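Local coordinates for viral structural protein 4 (Bombyx mori cytoplasmic polyhedrosis virus, PDB 6TZ0), which binds GTP, probably through a P-loop NTPase-like domain, and accompanies the viral RNA-dependent RNA polymerase, probably assisting transcription of the double-stranded genome, at residues A435-L440 and L530-Y535. Residues are numbered along the deposited sequence; the frame is centred on the assembly and turned at random.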
ATOM      1  N   ALA B 435      49.435  19.525  -6.464  1.00 46.24           N
ATOM      2  CA  ALA B 435      50.289  19.035  -5.388  1.00 46.24           C
ATOM      3  C   ALA B 435      49.834  19.547  -4.031  1.00 46.24           C
ATOM      4  O   ALA B 435      50.025  18.867  -3.020  1.00 46.24           O
ATOM      5  CB  ALA B 435      51.737  19.439  -5.645  1.00 46.24           C
ATOM      6  N   GLN B 436      49.226  20.733  -3.988  1.00 45.18           N
ATOM      7  CA  GLN B 436      48.664  21.231  -2.740  1.00 45.18           C
ATOM      8  C   GLN B 436      47.400  20.472  -2.371  1.00 45.18           C
ATOM      9  O   GLN B 436      47.166  20.176  -1.194  1.00 45.18           O
ATOM     10  CB  GLN B 436      48.356  22.720  -2.859  1.00 45.18           C
ATOM     11  CG  GLN B 436      49.561  23.589  -3.108  1.00 45.18           C
ATOM     12  CD  GLN B 436      49.195  25.046  -3.235  1.00 45.18           C
ATOM     13  OE1 GLN B 436      48.026  25.410  -3.160  1.00 45.18           O
ATOM     14  NE2 GLN B 436      50.194  25.890  -3.448  1.00 45.18           N
ATOM     15  N   TYR B 437      46.573  20.149  -3.367  1.00 41.43           N
ATOM     16  CA  TYR B 437      45.286  19.518  -3.097  1.00 41.43           C
ATOM     17  C   TYR B 437      45.446  18.057  -2.716  1.00 41.43           C
ATOM     18  O   TYR B 437      44.764  17.571  -1.808  1.00 41.43           O
ATOM     19  CB  TYR B 437      44.376  19.660  -4.315  1.00 41.43           C
ATOM     20  CG  TYR B 437      43.071  18.912  -4.197  1.00 41.43           C
ATOM     21  CD1 TYR B 437      42.070  19.346  -3.344  1.00 41.43           C
ATOM     22  CD2 TYR B 437      42.839  17.776  -4.956  1.00 41.43           C
ATOM     23  CE1 TYR B 437      40.880  18.660  -3.239  1.00 41.43           C
ATOM     24  CE2 TYR B 437      41.655  17.090  -4.861  1.00 41.43           C
ATOM     25  CZ  TYR B 437      40.681  17.535  -4.003  1.00 41.43           C
ATOM     26  OH  TYR B 437      39.499  16.844  -3.906  1.00 41.43           O
ATOM     27  N   GLU B 438      46.343  17.338  -3.395  1.00 45.88           N
ATOM     28  CA  GLU B 438      46.603  15.936  -3.084  1.00 45.88           C
ATOM     29  C   GLU B 438      47.234  15.741  -1.713  1.00 45.88           C
ATOM     30  O   GLU B 438      47.144  14.644  -1.153  1.00 45.88           O
ATOM     31  CB  GLU B 438      47.514  15.329  -4.148  1.00 45.88           C
ATOM     32  CG  GLU B 438      46.868  15.067  -5.492  1.00 45.88           C
ATOM     33  CD  GLU B 438      45.955  13.862  -5.465  1.00 45.88           C
ATOM     34  OE1 GLU B 438      46.217  12.941  -4.667  1.00 45.88           O
ATOM     35  OE2 GLU B 438      44.990  13.813  -6.253  1.00 45.88           O
ATOM     36  N   LEU B 439      47.860  16.772  -1.158  1.00 43.65           N
ATOM     37  CA  LEU B 439      48.603  16.666   0.086  1.00 43.65           C
ATOM     38  C   LEU B 439      47.709  16.817   1.314  1.00 43.65           C
ATOM     39  O   LEU B 439      48.193  16.679   2.441  1.00 43.65           O
ATOM     40  CB  LEU B 439      49.718  17.718   0.076  1.00 43.65           C
ATOM     41  CG  LEU B 439      50.927  17.677   1.007  1.00 43.65           C
ATOM     42  CD1 LEU B 439      51.740  16.427   0.732  1.00 43.65           C
ATOM     43  CD2 LEU B 439      51.774  18.918   0.815  1.00 43.65           C
ATOM     44  N   LEU B 440      46.418  17.068   1.131  1.00 42.03           N
ATOM     45  CA  LEU B 440      45.513  17.232   2.255  1.00 42.03           C
ATOM     46  C   LEU B 440      45.076  15.880   2.802  1.00 42.03           C
ATOM     47  O   LEU B 440      45.231  14.838   2.161  1.00 42.03           O
ATOM     48  CB  LEU B 440      44.282  18.028   1.842  1.00 42.03           C
ATOM     49  CG  LEU B 440      44.488  19.463   1.365  1.00 42.03           C
ATOM     50  CD1 LEU B 440      43.177  20.033   0.871  1.00 42.03           C
ATOM     51  CD2 LEU B 440      45.062  20.326   2.465  1.00 42.03           C
ATOM     52  N   LEU B 530      36.132  18.934  -8.466  1.00 31.20           N
ATOM     53  CA  LEU B 530      34.761  18.654  -8.869  1.00 31.20           C
ATOM     54  C   LEU B 530      34.537  17.178  -9.140  1.00 31.20           C
ATOM     55  O   LEU B 530      33.440  16.679  -8.871  1.00 31.20           O
ATOM     56  CB  LEU B 530      34.388  19.473 -10.097  1.00 31.20           C
ATOM     57  CG  LEU B 530      34.204  20.951  -9.797  1.00 31.20           C
ATOM     58  CD1 LEU B 530      33.928  21.728 -11.059  1.00 31.20           C
ATOM     59  CD2 LEU B 530      33.079  21.112  -8.811  1.00 31.20           C
ATOM     60  N   ARG B 531      35.549  16.473  -9.662  1.00 30.01           N
ATOM     61  CA  ARG B 531      35.464  15.022  -9.799  1.00 30.01           C
ATOM     62  C   ARG B 531      35.227  14.361  -8.450  1.00 30.01           C
ATOM     63  O   ARG B 531      34.373  13.477  -8.327  1.00 30.01           O
ATOM     64  CB  ARG B 531      36.736  14.471 -10.460  1.00 30.01           C
ATOM     65  CG  ARG B 531      36.715  12.958 -10.738  1.00 30.01           C
ATOM     66  CD  ARG B 531      37.418  12.132  -9.661  1.00 30.01           C
ATOM     67  NE  ARG B 531      37.171  10.707  -9.806  1.00 30.01           N
ATOM     68  CZ  ARG B 531      37.313   9.831  -8.819  1.00 30.01           C
ATOM     69  NH1 ARG B 531      37.678  10.245  -7.616  1.00 30.01           N
ATOM     70  NH2 ARG B 531      37.062   8.548  -9.024  1.00 30.01           N
ATOM     71  N   ASP B 532      35.978  14.772  -7.427  1.00 30.87           N
ATOM     72  CA  ASP B 532      35.839  14.119  -6.128  1.00 30.87           C
ATOM     73  C   ASP B 532      34.526  14.487  -5.442  1.00 30.87           C
ATOM     74  O   ASP B 532      33.908  13.638  -4.787  1.00 30.87           O
ATOM     75  CB  ASP B 532      37.033  14.458  -5.248  1.00 30.87           C
ATOM     76  CG  ASP B 532      38.280  13.713  -5.649  1.00 30.87           C
ATOM     77  OD1 ASP B 532      38.164  12.585  -6.160  1.00 30.87           O
ATOM     78  OD2 ASP B 532      39.379  14.255  -5.443  1.00 30.87           O
ATOM     79  N   THR B 533      34.061  15.729  -5.620  1.00 28.68           N
ATOM     80  CA  THR B 533      32.758  16.132  -5.089  1.00 28.68           C
ATOM     81  C   THR B 533      31.621  15.350  -5.745  1.00 28.68           C
ATOM     82  O   THR B 533      30.727  14.825  -5.061  1.00 28.68           O
ATOM     83  CB  THR B 533      32.560  17.630  -5.306  1.00 28.68           C
ATOM     84  OG1 THR B 533      33.627  18.347  -4.689  1.00 28.68           O
ATOM     85  CG2 THR B 533      31.243  18.095  -4.713  1.00 28.68           C
ATOM     86  N   TYR B 534      31.650  15.248  -7.077  1.00 27.00           N
ATOM     87  CA  TYR B 534      30.603  14.531  -7.790  1.00 27.00           C
ATOM     88  C   TYR B 534      30.653  13.040  -7.508  1.00 27.00           C
ATOM     89  O   TYR B 534      29.603  12.397  -7.460  1.00 27.00           O
ATOM     90  CB  TYR B 534      30.725  14.785  -9.289  1.00 27.00           C
ATOM     91  CG  TYR B 534      30.434  16.199  -9.715  1.00 27.00           C
ATOM     92  CD1 TYR B 534      29.662  17.043  -8.934  1.00 27.00           C
ATOM     93  CD2 TYR B 534      30.967  16.700 -10.892  1.00 27.00           C
ATOM     94  CE1 TYR B 534      29.412  18.334  -9.327  1.00 27.00           C
ATOM     95  CE2 TYR B 534      30.728  17.987 -11.287  1.00 27.00           C
ATOM     96  CZ  TYR B 534      29.951  18.801 -10.503  1.00 27.00           C
ATOM     97  OH  TYR B 534      29.707  20.089 -10.903  1.00 27.00           O
ATOM     98  N   TYR B 535      31.853  12.483  -7.307  1.00 26.44           N
ATOM     99  CA  TYR B 535      31.976  11.096  -6.872  1.00 26.44           C
ATOM    100  C   TYR B 535      31.355  10.894  -5.500  1.00 26.44           C
ATOM    101  O   TYR B 535      30.679   9.887  -5.261  1.00 26.44           O
ATOM    102  CB  TYR B 535      33.445  10.678  -6.851  1.00 26.44           C
ATOM    103  CG  TYR B 535      33.654   9.300  -6.275  1.00 26.44           C
ATOM    104  CD1 TYR B 535      33.318   8.171  -7.001  1.00 26.44           C
ATOM    105  CD2 TYR B 535      34.179   9.129  -5.000  1.00 26.44           C
ATOM    106  CE1 TYR B 535      33.495   6.915  -6.479  1.00 26.44           C
ATOM    107  CE2 TYR B 535      34.353   7.878  -4.470  1.00 26.44           C
ATOM    108  CZ  TYR B 535      34.009   6.773  -5.212  1.00 26.44           C
ATOM    109  OH  TYR B 535      34.188   5.516  -4.690  1.00 26.44           O
TER
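Tyr437 of the short helix 434-438 reaches Asp532 of helix 524-537 in a domain with the parallel sheet and P-loop of a P-loop NTPase. Theirs is the one hydrogen bond between segments 435-440 and 530-535, and it illustrates how one carboxylate can serve two partners. Along helix 524-537, Leu530 turns from the short helix, and Arg531, next in line, contributes indirectly: its NH1 lies 2.8 Å from OD1 of Asp532 in a salt bridge. That oxygen lies in the guanidinium plane, only 5° out of it, and is met nearly along its C-O bond, although the N-H...O angle of 147° leaves the bond bent. Asp532 then makes the crossing. Its other oxygen, OD2, accepts the hydroxyl of Tyr437 with the anti lone pair, so the two carboxylate oxygens are divided between an arginine and a tyrosine, which probably limits rotation of the group. With CG of Tyr437 swung opposite the backbone N, the ring points across the gap; the closest CA atoms of the two segments, those of Tyr437 and Asp532, are 11.3 Å apart. Lys445 adds a cation-pi contact to that ring, and Met449 packs against Tyr437, Asp532 and Thr533. Farther along, Tyr534 touches Lys355 of the GTP-binding loop. At the bridge itself, ring and carboxylate are nearly coplanar (24°): Asp532 OD2 sits at the ring edge, in its plane, 3.0 Å from Tyr437 OH and 3.7 Å from Tyr437 CE2.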